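Local structure of heme oxygenase (Chlamydomonas reinhardtii, 4RAJ) at residues 121-125 against 220-224; 142-147 against 213-218. The protein probably catalyses the oxidative opening of heme to biliverdin, as heme oxygenases do, and is seen here without its heme. All coordinates share one frame; numbering follows the deposited sequence.

Contact 1: 121-125 against 220-224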
loop_
_atom_site.group_PDB
_atom_site.type_symbol
_atom_site.label_atom_id
_atom_site.label_comp_id
_atom_site.label_asym_id
_atom_site.label_seq_id
_atom_site.Cartn_x
_atom_site.Cartn_y
_atom_site.Cartn_z
ATOM N N ALA A 121 10.390 2.478 -11.972
ATOM C CA ALA A 121 10.256 2.508 -10.516
ATOM C C ALA A 121 9.253 1.461 -10.027
ATOM O O ALA A 121 9.487 0.768 -9.034
ATOM C CB ALA A 121 9.843 3.896 -10.049
ATOM N N LEU A 122 8.131 1.352 -10.728
ATOM C CA LEU A 122 7.113 0.367 -10.359
ATOM C C LEU A 122 7.626 -1.050 -10.598
ATOM O O LEU A 122 7.457 -1.932 -9.762
ATOM C CB LEU A 122 5.828 0.607 -11.153
ATOM C CG LEU A 122 4.736 -0.471 -10.992
ATOM C CD1 LEU A 122 4.329 -0.626 -9.531
ATOM C CD2 LEU A 122 3.514 -0.146 -11.832
ATOM N N LYS A 123 8.248 -1.270 -11.748
ATOM C CA LYS A 123 8.777 -2.597 -12.068
ATOM C C LYS A 123 9.839 -3.033 -11.063
ATOM O O LYS A 123 9.889 -4.203 -10.664
ATOM C CB LYS A 123 9.336 -2.616 -13.498
ATOM C CG LYS A 123 8.232 -2.468 -14.550
ATOM C CD LYS A 123 8.735 -2.613 -15.989
ATOM C CE LYS A 123 9.488 -1.391 -16.456
ATOM N NZ LYS A 123 9.883 -1.536 -17.888
ATOM N N ASP A 124 10.671 -2.089 -10.637
ATOM C CA ASP A 124 11.694 -2.376 -9.639
ATOM C C ASP A 124 11.073 -2.808 -8.303
ATOM O O ASP A 124 11.574 -3.709 -7.642
ATOM C CB ASP A 124 12.605 -1.151 -9.430
ATOM C CG ASP A 124 13.552 -0.900 -10.617
ATOM O OD1 ASP A 124 13.736 -1.800 -11.460
ATOM O OD2 ASP A 124 14.111 0.211 -10.705
ATOM N N TYR A 125 9.988 -2.156 -7.894
ATOM C CA TYR A 125 9.341 -2.518 -6.634
ATOM C C TYR A 125 8.660 -3.872 -6.778
ATOM O O TYR A 125 8.754 -4.718 -5.882
ATOM C CB TYR A 125 8.328 -1.437 -6.211
ATOM C CG TYR A 125 7.846 -1.531 -4.766
ATOM C CD1 TYR A 125 8.522 -2.294 -3.815
ATOM C CD2 TYR A 125 6.707 -0.849 -4.365
ATOM C CE1 TYR A 125 8.067 -2.375 -2.490
ATOM C CE2 TYR A 125 6.245 -0.923 -3.057
ATOM C CZ TYR A 125 6.924 -1.680 -2.123
ATOM O OH TYR A 125 6.436 -1.726 -0.831
ATOM N N HIS A 220 10.425 3.402 -2.435
ATOM C CA HIS A 220 9.806 2.888 -3.650
ATOM C C HIS A 220 8.574 3.711 -4.014
ATOM O O HIS A 220 8.365 4.056 -5.179
ATOM C CB HIS A 220 9.438 1.416 -3.478
ATOM C CG HIS A 220 10.603 0.482 -3.601
ATOM N ND1 HIS A 220 11.237 0.241 -4.802
ATOM C CD2 HIS A 220 11.242 -0.278 -2.677
ATOM C CE1 HIS A 220 12.224 -0.619 -4.610
ATOM N NE2 HIS A 220 12.245 -0.954 -3.330
ATOM N N ASN A 221 7.730 3.985 -3.015
ATOM C CA ASN A 221 6.512 4.742 -3.247
ATOM C C ASN A 221 6.837 6.108 -3.808
ATOM O O ASN A 221 6.197 6.575 -4.741
ATOM C CB ASN A 221 5.696 4.890 -1.955
ATOM C CG ASN A 221 4.877 3.660 -1.643
ATOM O OD1 ASN A 221 5.063 2.614 -2.257
ATOM N ND2 ASN A 221 3.967 3.775 -0.682
ATOM N N ASN A 222 7.853 6.750 -3.248
ATOM C CA ASN A 222 8.196 8.098 -3.715
ATOM C C ASN A 222 8.679 8.073 -5.164
ATOM O O ASN A 222 8.328 8.940 -5.960
ATOM C CB ASN A 222 9.242 8.724 -2.794
ATOM C CG ASN A 222 8.660 9.116 -1.453
ATOM O OD1 ASN A 222 7.452 8.971 -1.221
ATOM N ND2 ASN A 222 9.508 9.600 -0.554
ATOM N N ALA A 223 9.450 7.044 -5.499
ATOM C CA ALA A 223 9.963 6.861 -6.850
ATOM C C ALA A 223 8.829 6.659 -7.841
ATOM O O ALA A 223 8.843 7.209 -8.941
ATOM C CB ALA A 223 10.919 5.673 -6.887
ATOM N N ILE A 224 7.849 5.860 -7.443
ATOM C CA ILE A 224 6.691 5.557 -8.288
ATOM C C ILE A 224 5.835 6.812 -8.505
ATOM O O ILE A 224 5.401 7.110 -9.625
ATOM C CB ILE A 224 5.875 4.422 -7.668
ATOM C CG1 ILE A 224 6.709 3.131 -7.697
ATOM C CG2 ILE A 224 4.554 4.217 -8.390
ATOM C CD1 ILE A 224 6.129 1.985 -6.869
HETATM O O HOH W 1 11.012 1.770 -7.130
#

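Contact 2: 142-147 against 213-218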
loop_
_atom_site.group_PDB
_atom_site.type_symbol
_atom_site.label_atom_id
_atom_site.label_comp_id
_atom_site.label_asym_id
_atom_site.label_seq_id
_atom_site.Cartn_x
_atom_site.Cartn_y
_atom_site.Cartn_z
ATOM N N ALA A 142 6.962 -5.986 6.859
ATOM C CA ALA A 142 7.353 -4.593 6.978
ATOM C C ALA A 142 6.666 -3.768 5.912
ATOM O O ALA A 142 6.331 -2.604 6.143
ATOM C CB ALA A 142 8.883 -4.444 6.868
ATOM N N HIS A 143 6.455 -4.359 4.740
ATOM C CA HIS A 143 5.760 -3.629 3.694
ATOM C C HIS A 143 4.255 -3.571 3.907
ATOM O O HIS A 143 3.608 -2.599 3.502
ATOM C CB HIS A 143 6.067 -4.196 2.310
ATOM C CG HIS A 143 7.503 -4.067 1.915
ATOM N ND1 HIS A 143 7.880 -3.539 0.700
ATOM C CD2 HIS A 143 8.636 -4.534 2.488
ATOM C CE1 HIS A 143 9.197 -3.557 0.608
ATOM N NE2 HIS A 143 9.679 -4.178 1.670
ATOM N N VAL A 144 3.705 -4.595 4.537
ATOM C CA VAL A 144 2.322 -4.535 4.987
ATOM C C VAL A 144 2.164 -3.396 5.985
ATOM O O VAL A 144 1.221 -2.609 5.903
ATOM C CB VAL A 144 1.882 -5.854 5.650
ATOM C CG1 VAL A 144 0.482 -5.708 6.274
ATOM C CG2 VAL A 144 1.906 -6.983 4.637
ATOM N N TYR A 145 3.108 -3.303 6.922
ATOM C CA TYR A 145 3.039 -2.285 7.966
ATOM C C TYR A 145 2.973 -0.889 7.352
ATOM O O TYR A 145 2.157 -0.052 7.761
ATOM C CB TYR A 145 4.240 -2.399 8.930
ATOM C CG TYR A 145 4.247 -1.320 9.991
ATOM C CD1 TYR A 145 3.265 -1.282 10.970
ATOM C CD2 TYR A 145 5.240 -0.347 10.025
ATOM C CE1 TYR A 145 3.255 -0.297 11.948
ATOM C CE2 TYR A 145 5.243 0.645 11.008
ATOM C CZ TYR A 145 4.244 0.661 11.966
ATOM O OH TYR A 145 4.223 1.633 12.945
ATOM N N THR A 146 3.796 -0.672 6.331
ATOM C CA THR A 146 3.901 0.608 5.648
ATOM C C THR A 146 2.729 0.922 4.720
ATOM O O THR A 146 2.170 2.015 4.769
ATOM C CB THR A 146 5.179 0.668 4.801
ATOM O OG1 THR A 146 6.314 0.300 5.610
ATOM C CG2 THR A 146 5.383 2.068 4.228
ATOM N N GLN A 147 2.393 -0.043 3.868
ATOM C CA GLN A 147 1.432 0.143 2.781
ATOM C C GLN A 147 -0.004 -0.049 3.235
ATOM O O GLN A 147 -0.846 0.827 3.063
ATOM C CB GLN A 147 1.733 -0.834 1.638
ATOM C CG GLN A 147 3.186 -0.765 1.086
ATOM C CD GLN A 147 3.426 0.456 0.230
ATOM O OE1 GLN A 147 2.611 1.375 0.201
ATOM N NE2 GLN A 147 4.552 0.471 -0.495
ATOM N N GLU A 213 13.359 -2.416 5.435
ATOM C CA GLU A 213 12.337 -2.638 4.427
ATOM C C GLU A 213 11.197 -1.626 4.557
ATOM O O GLU A 213 10.607 -1.239 3.558
ATOM C CB GLU A 213 11.810 -4.070 4.505
ATOM C CG GLU A 213 12.830 -5.085 3.976
ATOM C CD GLU A 213 13.204 -4.840 2.521
ATOM O OE1 GLU A 213 12.304 -4.530 1.703
ATOM O OE2 GLU A 213 14.407 -4.951 2.196
ATOM N N HIS A 214 10.906 -1.205 5.788
ATOM C CA HIS A 214 9.941 -0.134 6.074
ATOM C C HIS A 214 10.371 1.164 5.357
ATOM O O HIS A 214 9.576 1.800 4.671
ATOM C CB HIS A 214 9.843 0.059 7.599
ATOM C CG HIS A 214 9.019 1.231 8.045
ATOM N ND1 HIS A 214 7.669 1.342 7.793
ATOM C CD2 HIS A 214 9.358 2.322 8.777
ATOM C CE1 HIS A 214 7.211 2.456 8.341
ATOM N NE2 HIS A 214 8.218 3.075 8.933
ATOM N N LEU A 215 11.639 1.542 5.504
ATOM C CA LEU A 215 12.148 2.732 4.826
ATOM C C LEU A 215 12.102 2.544 3.310
ATOM O O LEU A 215 11.835 3.488 2.563
ATOM C CB LEU A 215 13.585 3.037 5.278
ATOM C CG LEU A 215 13.754 3.361 6.758
ATOM C CD1 LEU A 215 15.245 3.496 7.087
ATOM C CD2 LEU A 215 12.994 4.633 7.117
ATOM N N ALA A 216 12.383 1.323 2.856
ATOM C CA ALA A 216 12.436 1.043 1.419
ATOM C C ALA A 216 11.063 1.219 0.782
ATOM O O ALA A 216 10.962 1.644 -0.371
ATOM C CB ALA A 216 12.958 -0.371 1.148
ATOM N N ALA A 217 10.012 0.892 1.528
ATOM C CA ALA A 217 8.654 1.041 1.001
ATOM C C ALA A 217 8.356 2.507 0.724
ATOM O O ALA A 217 7.781 2.837 -0.313
ATOM C CB ALA A 217 7.633 0.447 1.968
ATOM N N PHE A 218 8.757 3.397 1.632
ATOM C CA PHE A 218 8.622 4.834 1.370
ATOM C C PHE A 218 9.424 5.221 0.134
ATOM O O PHE A 218 8.954 5.963 -0.730
ATOM C CB PHE A 218 9.092 5.674 2.561
ATOM C CG PHE A 218 8.112 5.739 3.687
ATOM C CD1 PHE A 218 7.117 6.710 3.700
ATOM C CD2 PHE A 218 8.186 4.845 4.745
ATOM C CE1 PHE A 218 6.209 6.783 4.745
ATOM C CE2 PHE A 218 7.276 4.909 5.792
ATOM C CZ PHE A 218 6.285 5.876 5.788
#

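Contact 1: 121-125 against 220-224
Tyr125 lays its ring over that of His220, and this offset stack carries much of the contact between helices 120-135 and 204-227. With CG swung anti to the backbone N (chi1 -166°), the tyrosine leaves its helix toward the other one. Its CB sits 3.6 Å from His220 ND1. At CG the neighbours are CB and CG of His220. CD1 comes closest, 3.5 Å from His220 CG, while CE1 lies nearest His220 CD2. On the other flank CD2 meets Ile224 CD1, a methyl at the ring edge near its plane, and CE2 passes 3.8 Å from Asn221 OD1. The phenol oxygen at the tip continues to His143 and Gln147, which hydrogen-bond to it. The two ring planes differ by only 6°, with centroids 4.4 Å apart, so the overlap is partial; His220 CB fills in by standing over the tyrosine face as a CH-pi donor. This is an antiparallel helix pair of the all-helical heme oxygenase fold, the local axes at 153° and 8.9 Å apart. Away from the rings the packing is aliphatic. Ala121 CB rests against the backbone of Ala223 and 3.8 Å from Ala223 CB, and the small residues let the chains approach closely here. Ile224 turns CG1 toward Leu122 N, and its CD1 also meets Leu122 CD1. A water joins the two helices through polar atoms: it donates to Ala121 O at 2.6 Å and hydrogen-bonds His220 ND1 in the plane of the imidazole, helping to fix the rotation of that ring. Beyond the pair, His128 meets the His220 ring and helix 50-76 packs on Leu122 and Tyr125. Asn221 OD1 accepts a hydrogen bond from Gln147, and Asn221 ND2 hydrogen-bonds to a polyether molecule.

Contact 2: 142-147 against 213-218
His143 and Glu213 are joined by a His-carboxylate hydrogen bond between helices 140-151 and 204-227 of the helical heme oxygenase fold, the local axes of 142-147 and 213-218 crossing at -46°. His143 NE2 donates to Glu213 OE1 at 2.6 Å, nearly straight at 164°. The acceptor lies in the imidazole plane and uses its anti lone pair; ring and carboxylate are almost coplanar. A bend at chi2 (-60°) brings the carboxylate of Glu213 back to the ring, and OE1 also accepts from His128. A second polar link runs from His214 ND1 to Thr146 OG1, 2.8 Å away and tilted from the ring plane. The same hydroxyl donates to Ala142 O, which also receives Thr146 N from the opposite face of its plane, so the buried threonine oxygen both accepts and donates. Among the aromatic contacts, the edge of Tyr145 brings CD2 to 3.7 Å from His214 ND1, the ring planes oblique to each other. Apolar packing centres on Ala217 CB, touched by Thr146 CG2. Ala142 CB packs on Glu213 CB at 3.8 Å. Thr146 CG2 also makes a CH-pi contact over a face of Phe218, 4.2 Å from the ring centroid.

In the fold
Contacts 1 and 2, with centres about 12 Å apart, share helix 204-227, against which the consecutive helices 120-135 and 140-151 both pack. Two probable hydrogen bonds join them directly: Tyr125 OH to His143 ND1 at 2.8 Å, and Asn221 OD1 to Gln147 NE2, also 2.8 Å. Tyr125 OH further packs 3.7 Å from Ala217 CB. A polar chain thus runs from the Tyr125 hydroxyl of contact 1 through His143 to Glu213 of contact 2. Asn221 from contact 1 and Thr146, Gln147 and Phe218 from contact 2 line the pocket holding the polyether, probably a crystallisation component; Asn221 and Gln147 side chains each come within about 3 Å of it (nearest atoms).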